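Local coordinates for type II secretion system protein F (Vibrio cholerae, PDB 3C1Q), which probably serves, as an inner-membrane component of the type II secretion system, in exporting toxins and proteases from the periplasm, this chain being the protein's first cytoplasmic domain, at residues B[29-41]-B[51-64]. Numbering follows the deposited sequence.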
loop_
_atom_site.group_PDB
_atom_site.type_symbol
_atom_site.label_atom_id
_atom_site.label_comp_id
_atom_site.label_asym_id
_atom_site.label_seq_id
_atom_site.Cartn_x
_atom_site.Cartn_y
_atom_site.Cartn_z
HETATM N N MSE B 29 -0.289 -13.468 6.612
HETATM C CA MSE B 29 1.126 -13.592 6.929
HETATM C C MSE B 29 1.354 -13.285 8.421
HETATM O O MSE B 29 0.779 -12.332 8.955
HETATM C CB MSE B 29 1.919 -12.625 6.053
HETATM C CG MSE B 29 3.416 -12.572 6.341
HETATM SE SE MSE B 29 4.344 -11.343 5.142
HETATM C CE MSE B 29 3.139 -11.714 3.623
ATOM N N PRO B 30 2.189 -14.100 9.099
ATOM C CA PRO B 30 2.527 -13.846 10.509
ATOM C C PRO B 30 3.031 -12.440 10.744
ATOM O O PRO B 30 3.751 -11.914 9.929
ATOM C CB PRO B 30 3.622 -14.878 10.783
ATOM C CG PRO B 30 3.265 -15.983 9.889
ATOM C CD PRO B 30 2.843 -15.334 8.622
ATOM N N LEU B 31 2.658 -11.844 11.871
ATOM C CA LEU B 31 2.979 -10.448 12.146
ATOM C C LEU B 31 4.470 -10.133 12.020
ATOM O O LEU B 31 4.827 -9.123 11.425
ATOM C CB LEU B 31 2.474 -10.050 13.532
ATOM C CG LEU B 31 2.722 -8.597 13.927
ATOM C CD1 LEU B 31 2.080 -7.650 12.915
ATOM C CD2 LEU B 31 2.222 -8.338 15.371
ATOM N N GLU B 32 5.338 -10.988 12.567
ATOM C CA GLU B 32 6.780 -10.710 12.497
ATOM C C GLU B 32 7.255 -10.638 11.047
ATOM O O GLU B 32 8.133 -9.823 10.718
ATOM C CB GLU B 32 7.598 -11.712 13.323
ATOM C CG GLU B 32 7.620 -13.134 12.807
ATOM C CD GLU B 32 8.766 -13.429 11.832
ATOM O OE1 GLU B 32 9.481 -12.486 11.392
ATOM O OE2 GLU B 32 8.954 -14.625 11.506
ATOM N N GLU B 33 6.687 -11.487 10.193
ATOM C CA GLU B 33 7.075 -11.526 8.777
ATOM C C GLU B 33 6.570 -10.260 8.090
ATOM O O GLU B 33 7.262 -9.665 7.234
ATOM C CB GLU B 33 6.508 -12.776 8.069
ATOM C CG GLU B 33 7.114 -14.135 8.468
ATOM C CD GLU B 33 6.466 -15.368 7.759
ATOM O OE1 GLU B 33 5.903 -15.266 6.626
ATOM O OE2 GLU B 33 6.540 -16.477 8.343
ATOM N N CYS B 34 5.353 -9.848 8.441
ATOM C CA CYS B 34 4.810 -8.583 7.939
ATOM C C CYS B 34 5.710 -7.398 8.274
ATOM O O CYS B 34 6.010 -6.557 7.416
ATOM C CB CYS B 34 3.415 -8.313 8.493
ATOM S SG CYS B 34 2.180 -9.550 8.044
ATOM N N LEU B 35 6.115 -7.310 9.536
ATOM C CA LEU B 35 6.993 -6.216 9.990
ATOM C C LEU B 35 8.343 -6.221 9.276
ATOM O O LEU B 35 8.857 -5.164 8.924
ATOM C CB LEU B 35 7.181 -6.270 11.496
ATOM C CG LEU B 35 5.966 -5.859 12.340
ATOM C CD1 LEU B 35 6.088 -6.360 13.776
ATOM C CD2 LEU B 35 5.765 -4.331 12.322
ATOM N N ARG B 36 8.903 -7.405 9.051
ATOM C CA ARG B 36 10.141 -7.527 8.275
ATOM C C ARG B 36 9.990 -6.916 6.880
ATOM O O ARG B 36 10.829 -6.141 6.447
ATOM C CB ARG B 36 10.576 -8.981 8.154
ATOM C CG ARG B 36 11.929 -9.153 7.442
ATOM C CD ARG B 36 12.166 -10.560 6.979
ATOM N NE ARG B 36 12.704 -11.425 8.028
ATOM C CZ ARG B 36 13.991 -11.776 8.161
ATOM N NH1 ARG B 36 14.932 -11.319 7.332
ATOM N NH2 ARG B 36 14.354 -12.587 9.146
ATOM N N ALA B 37 8.928 -7.291 6.170
ATOM C CA ALA B 37 8.660 -6.774 4.842
ATOM C C ALA B 37 8.531 -5.254 4.831
ATOM O O ALA B 37 9.144 -4.590 3.987
ATOM C CB ALA B 37 7.381 -7.435 4.258
ATOM N N VAL B 38 7.763 -4.681 5.758
ATOM C CA VAL B 38 7.578 -3.221 5.755
ATOM C C VAL B 38 8.947 -2.518 5.991
ATOM O O VAL B 38 9.286 -1.531 5.308
ATOM C CB VAL B 38 6.476 -2.744 6.774
ATOM C CG1 VAL B 38 6.250 -1.242 6.653
ATOM C CG2 VAL B 38 5.153 -3.507 6.540
ATOM N N ALA B 39 9.753 -3.076 6.889
ATOM C CA ALA B 39 11.104 -2.586 7.140
ATOM C C ALA B 39 11.978 -2.617 5.887
ATOM O O ALA B 39 12.598 -1.616 5.532
ATOM C CB ALA B 39 11.789 -3.402 8.255
ATOM N N GLU B 40 12.032 -3.778 5.240
ATOM C CA GLU B 40 12.864 -3.990 4.049
ATOM C C GLU B 40 12.489 -3.054 2.919
ATOM O O GLU B 40 13.329 -2.729 2.089
ATOM C CB GLU B 40 12.667 -5.406 3.517
ATOM C CG GLU B 40 13.223 -6.517 4.377
ATOM C CD GLU B 40 12.761 -7.901 3.918
ATOM O OE1 GLU B 40 11.722 -8.011 3.226
ATOM O OE2 GLU B 40 13.441 -8.894 4.261
ATOM N N GLN B 41 11.209 -2.685 2.867
ATOM C CA GLN B 41 10.680 -1.850 1.796
ATOM C C GLN B 41 10.744 -0.338 2.061
ATOM O O GLN B 41 10.357 0.451 1.219
ATOM C CB GLN B 41 9.242 -2.273 1.465
ATOM C CG GLN B 41 9.154 -3.699 0.917
ATOM C CD GLN B 41 7.737 -4.162 0.732
ATOM O OE1 GLN B 41 6.853 -3.364 0.410
ATOM N NE2 GLN B 41 7.499 -5.456 0.946
ATOM N N LEU B 51 11.048 -0.035 12.573
ATOM C CA LEU B 51 10.310 -1.268 12.240
ATOM C C LEU B 51 11.100 -2.541 12.551
ATOM O O LEU B 51 10.533 -3.535 13.021
ATOM C CB LEU B 51 9.841 -1.233 10.790
ATOM C CG LEU B 51 8.756 -0.172 10.555
ATOM C CD1 LEU B 51 8.490 -0.009 9.070
ATOM C CD2 LEU B 51 7.478 -0.507 11.326
ATOM N N VAL B 52 12.409 -2.507 12.345
ATOM C CA VAL B 52 13.245 -3.652 12.683
ATOM C C VAL B 52 13.231 -3.857 14.204
ATOM O O VAL B 52 13.130 -4.992 14.688
ATOM C CB VAL B 52 14.678 -3.458 12.123
ATOM C CG1 VAL B 52 15.661 -4.488 12.683
ATOM C CG2 VAL B 52 14.653 -3.559 10.601
ATOM N N ALA B 53 13.308 -2.760 14.950
ATOM C CA ALA B 53 13.305 -2.809 16.406
ATOM C C ALA B 53 11.972 -3.343 16.931
ATOM O O ALA B 53 11.943 -4.178 17.815
ATOM C CB ALA B 53 13.604 -1.408 16.998
ATOM N N VAL B 54 10.873 -2.850 16.366
ATOM C CA VAL B 54 9.544 -3.331 16.720
ATOM C C VAL B 54 9.407 -4.823 16.388
ATOM O O VAL B 54 8.868 -5.607 17.197
ATOM C CB VAL B 54 8.448 -2.481 16.015
ATOM C CG1 VAL B 54 7.059 -3.095 16.184
ATOM C CG2 VAL B 54 8.456 -1.041 16.596
ATOM N N ARG B 55 9.885 -5.217 15.213
ATOM C CA ARG B 55 9.867 -6.627 14.829
ATOM C C ARG B 55 10.644 -7.491 15.809
ATOM O O ARG B 55 10.177 -8.570 16.197
ATOM C CB ARG B 55 10.433 -6.851 13.439
ATOM C CG ARG B 55 10.192 -8.301 13.012
ATOM C CD ARG B 55 10.962 -8.752 11.828
ATOM N NE ARG B 55 11.131 -10.202 11.939
ATOM C CZ ARG B 55 12.204 -10.882 11.539
ATOM N NH1 ARG B 55 12.253 -12.200 11.727
ATOM N NH2 ARG B 55 13.223 -10.267 10.937
ATOM N N ALA B 56 11.836 -7.031 16.185
ATOM C CA ALA B 56 12.663 -7.767 17.134
ATOM C C ALA B 56 11.860 -8.003 18.422
ATOM O O ALA B 56 11.771 -9.138 18.913
ATOM C CB ALA B 56 13.950 -7.020 17.406
ATOM N N LYS B 57 11.210 -6.957 18.923
ATOM C CA LYS B 57 10.444 -7.075 20.167
ATOM C C LYS B 57 9.270 -8.047 20.039
ATOM O O LYS B 57 9.004 -8.823 20.953
ATOM C CB LYS B 57 9.974 -5.704 20.655
ATOM C CG LYS B 57 11.116 -4.872 21.245
ATOM C CD LYS B 57 10.616 -3.626 21.925
ATOM C CE LYS B 57 10.026 -3.888 23.287
ATOM N NZ LYS B 57 9.985 -2.666 24.146
ATOM N N VAL B 58 8.584 -8.017 18.899
ATOM C CA VAL B 58 7.459 -8.919 18.663
ATOM C C VAL B 58 7.941 -10.371 18.663
ATOM O O VAL B 58 7.298 -11.237 19.251
ATOM C CB VAL B 58 6.744 -8.573 17.350
ATOM C CG1 VAL B 58 5.844 -9.723 16.884
ATOM C CG2 VAL B 58 5.945 -7.251 17.547
ATOM N N THR B 59 9.075 -10.637 18.023
ATOM C CA THR B 59 9.627 -12.006 18.011
ATOM C C THR B 59 10.036 -12.457 19.421
ATOM O O THR B 59 10.054 -13.660 19.705
ATOM C CB THR B 59 10.830 -12.134 17.054
ATOM O OG1 THR B 59 11.969 -11.458 17.609
ATOM C CG2 THR B 59 10.485 -11.555 15.673
ATOM N N GLU B 60 10.352 -11.502 20.297
ATOM C CA GLU B 60 10.725 -11.806 21.686
ATOM C C GLU B 60 9.512 -11.969 22.617
ATOM O O GLU B 60 9.671 -12.342 23.790
ATOM C CB GLU B 60 11.665 -10.730 22.225
ATOM C CG GLU B 60 13.033 -10.741 21.548
ATOM C CD GLU B 60 13.783 -9.420 21.647
ATOM O OE1 GLU B 60 13.320 -8.492 22.361
ATOM O OE2 GLU B 60 14.848 -9.293 20.996
ATOM N N GLY B 61 8.313 -11.707 22.092
ATOM C CA GLY B 61 7.056 -11.931 22.821
ATOM C C GLY B 61 6.327 -10.688 23.309
ATOM O O GLY B 61 5.246 -10.780 23.918
ATOM N N TYR B 62 6.883 -9.516 23.027
ATOM C CA TYR B 62 6.167 -8.273 23.283
ATOM C C TYR B 62 5.027 -8.150 22.298
ATOM O O TYR B 62 5.159 -8.548 21.142
ATOM C CB TYR B 62 7.095 -7.084 23.119
ATOM C CG TYR B 62 8.191 -7.010 24.151
ATOM C CD1 TYR B 62 7.950 -6.457 25.392
ATOM C CD2 TYR B 62 9.481 -7.471 23.880
ATOM C CE1 TYR B 62 8.941 -6.374 26.330
ATOM C CE2 TYR B 62 10.481 -7.383 24.809
ATOM C CZ TYR B 62 10.212 -6.831 26.043
ATOM O OH TYR B 62 11.216 -6.743 26.976
ATOM N N THR B 63 3.906 -7.595 22.736
ATOM C CA THR B 63 2.823 -7.315 21.797
ATOM C C THR B 63 3.208 -6.164 20.858
ATOM O O THR B 63 4.140 -5.394 21.114
ATOM C CB THR B 63 1.528 -6.951 22.511
ATOM O OG1 THR B 63 1.810 -5.900 23.440
ATOM C CG2 THR B 63 0.933 -8.154 23.229
ATOM N N LEU B 64 2.507 -6.070 19.746
ATOM C CA LEU B 64 2.713 -4.957 18.848
ATOM C C LEU B 64 2.403 -3.644 19.563
ATOM O O LEU B 64 3.205 -2.706 19.516
ATOM C CB LEU B 64 1.869 -5.105 17.592
ATOM C CG LEU B 64 2.031 -3.983 16.559
ATOM C CD1 LEU B 64 3.475 -3.821 16.098
ATOM C CD2 LEU B 64 1.097 -4.209 15.350
#
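R55 and E32 form the salt bridge of this contact: OE1 of E32 takes two weak, bent hydrogen bonds, from R55 NH1 at 2.8 Å and from R55 NE at 2.9 Å. Carboxylate and guanidinium planes lie 20° apart, the two side chains running alongside each other, but OE1 sits obliquely to the guanidinium, which goes with the bent bonds. R55, CG anti to its backbone N (chi1 -171°) and the chain extended to NE, runs past the E32 carbonyl so that its guanidinium lies between the side chains of E32 and R36. R36 NE lies over one face of the R55 guanidinium, the planes 45° apart, with R36 NH2 3.1 Å from R55 NH2, two donors and no bond; E32 probably offsets part of this like-charge proximity. Beneath the charges, L35 CB rests on R55 CB, and the L35 side chain enters a hole formed by L51, V54, V58 and L64 as a knob, its CD1 3.9 Å from V58 CG2. Toward one end L31 CD2 meets L64 CB and V58 CG1; toward the other, V38 CG1 touches L51 CD1 at 3.5 Å and the small A39 lets L51 and V52 close in. The G61 turn is a Schellman motif, after which T63 N-caps helix 64-68, bringing L64 back under the pair. Helix 11-26 packs on C34 and V38. The axes of 31-40 and 51-59 approach to 8.8 Å and run antiparallel; helices 31-40 and 45-59 form a helical hairpin within the all-helical first cytoplasmic domain.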